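Local coordinates for protein probable transcriptional regulator PhnF (Escherichia coli, PDB 2FA1) that is probably a transcriptional regulator, encoded in an operon for alkylphosphonate uptake and C-P lyase, represented by its C-terminal effector-binding domain, at residues L26-P31 with V48-T53. Residues are numbered along the deposited sequence; the frame is centred on the assembly and turned at random. Where two conformers were deposited one is given.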
# COMPACT_ATOMS: atom_id res chain seq x y z
N LEU A 26 16.82 -18.77 -2.91
CA LEU A 26 16.98 -19.96 -2.08
C LEU A 26 15.66 -20.66 -1.99
O LEU A 26 14.64 -20.02 -2.05
CB LEU A 26 17.39 -19.48 -0.68
CG LEU A 26 18.26 -20.22 0.40
CD1 LEU A 26 17.40 -20.58 1.59
CD2 LEU A 26 19.30 -21.29 0.02
N SER A 27 15.71 -22.00 -1.92
CA SER A 27 14.50 -22.84 -1.61
C SER A 27 15.00 -23.86 -0.58
O SER A 27 15.99 -24.61 -0.89
CB SER A 27 13.89 -23.55 -2.84
OG SER A 27 14.92 -24.15 -3.60
N VAL A 28 14.45 -23.78 0.64
CA VAL A 28 14.92 -24.66 1.71
C VAL A 28 13.78 -25.07 2.60
O VAL A 28 12.76 -24.40 2.62
CB VAL A 28 16.01 -23.94 2.58
CG1 VAL A 28 17.31 -23.78 1.77
CG2 VAL A 28 15.55 -22.69 3.30
N LEU A 29 13.93 -26.18 3.33
CA LEU A 29 13.03 -26.40 4.44
C LEU A 29 13.64 -25.80 5.69
O LEU A 29 14.86 -25.96 5.94
CB LEU A 29 12.81 -27.90 4.60
CG LEU A 29 12.13 -28.60 3.39
CD1 LEU A 29 12.46 -30.12 3.28
CD2 LEU A 29 10.67 -28.43 3.52
N ARG A 30 12.85 -25.14 6.52
CA ARG A 30 13.44 -24.56 7.70
C ARG A 30 12.38 -24.38 8.79
O ARG A 30 11.23 -24.21 8.51
CB ARG A 30 14.06 -23.20 7.34
CG ARG A 30 13.09 -22.12 7.02
CD ARG A 30 13.78 -21.01 6.27
NE ARG A 30 14.90 -20.60 7.11
CZ ARG A 30 16.02 -19.98 6.76
NH1 ARG A 30 16.89 -19.78 7.75
NH2 ARG A 30 16.32 -19.58 5.53
N PRO A 31 12.78 -24.39 10.08
CA PRO A 31 11.82 -24.09 11.13
C PRO A 31 11.17 -22.71 11.03
O PRO A 31 11.87 -21.74 10.73
CB PRO A 31 12.70 -24.17 12.42
CG PRO A 31 13.75 -25.11 12.02
CD PRO A 31 14.11 -24.66 10.63
N VAL A 48 8.76 -25.27 7.53
CA VAL A 48 7.95 -24.71 6.43
C VAL A 48 8.92 -24.71 5.22
O VAL A 48 10.10 -24.97 5.37
CB VAL A 48 7.55 -23.22 6.77
CG1 VAL A 48 6.50 -23.15 8.01
CG2 VAL A 48 8.80 -22.30 7.00
N ILE A 49 8.37 -24.48 4.01
CA ILE A 49 9.21 -24.36 2.81
C ILE A 49 9.42 -22.85 2.72
O ILE A 49 8.47 -22.10 2.70
CB ILE A 49 8.44 -24.88 1.58
CG1 ILE A 49 8.23 -26.42 1.68
CG2 ILE A 49 9.25 -24.51 0.31
CD1 ILE A 49 7.18 -26.89 0.59
N HIS A 50 10.68 -22.46 2.65
CA HIS A 50 11.00 -21.03 2.48
C HIS A 50 11.67 -20.88 1.12
O HIS A 50 12.71 -21.51 0.86
CB HIS A 50 12.03 -20.72 3.56
CG HIS A 50 12.57 -19.33 3.47
ND1 HIS A 50 13.78 -18.97 3.99
CD2 HIS A 50 12.04 -18.21 2.91
CE1 HIS A 50 14.00 -17.69 3.75
NE2 HIS A 50 12.92 -17.19 3.17
N LEU A 51 11.05 -20.01 0.28
CA LEU A 51 11.65 -19.61 -1.02
C LEU A 51 11.92 -18.14 -0.91
O LEU A 51 11.03 -17.39 -0.48
CB LEU A 51 10.61 -19.81 -2.12
CG LEU A 51 10.98 -21.05 -2.92
CD1 LEU A 51 10.65 -22.24 -1.97
CD2 LEU A 51 10.19 -21.18 -4.17
N ARG A 52 13.10 -17.70 -1.40
CA ARG A 52 13.32 -16.25 -1.45
C ARG A 52 13.54 -15.88 -2.91
O ARG A 52 14.28 -16.58 -3.65
CB ARG A 52 14.55 -15.96 -0.62
CG ARG A 52 14.96 -14.40 -0.72
CD ARG A 52 16.23 -14.24 0.09
NE ARG A 52 15.90 -14.41 1.54
CZ ARG A 52 16.70 -14.88 2.50
NH1 ARG A 52 17.97 -15.31 2.25
NH2 ARG A 52 16.23 -14.97 3.75
N THR A 53 12.92 -14.80 -3.36
CA THR A 53 13.10 -14.38 -4.78
C THR A 53 13.57 -12.94 -4.77
O THR A 53 13.38 -12.19 -3.80
CB THR A 53 11.78 -14.44 -5.58
OG1 THR A 53 10.75 -13.63 -4.96
CG2 THR A 53 11.18 -15.97 -5.60
O HOH W 1 18.29 -17.05 5.31
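His-50, Arg-30 and Leu-26 bury the most surface where segments 26-31 and 48-53 run antiparallel, and the first two illustrate a diagonal side-chain pair fixed across a sheet. His-50 holds CG anti to its backbone N (chi1 175°), which sets its imidazole alongside the Arg-30 side chain, both pointing the same way. Arg-30 starts from the crowded position between N and carbonyl carbon, then bends at chi3, so that its CD rests 3.2 Å from His-50 CB and its NH2 donates to His-50 ND1 at 3.0 Å. NH2 lies in the ring plane, whereas ND1 is tilted 26° out of the guanidinium plane, and the bond is bent (140° at the hydrogen). Since ND1 accepts and NE2 bonds to Asp-66, His-50 is probably neutral, protonated on NE2; Tyr-68 stacks on its ring. In the six-stranded antiparallel sheet of the UTRA domain, strand 23-31 is outermost within the chain, with 47-57 beside it. Val-28 and His-50 make a hydrogen-bonded pair, with His-50 N reaching Val-28 O at 2.8 Å, almost straight. Leu-26 O accepts at 2.9 Å from Arg-52 N, whereas its own N bonds only weakly to Arg-52 O. A water bridges NH2 of Arg-30 and, weakly, NH2 of Arg-52, whose NE salt-bridges Asp-66.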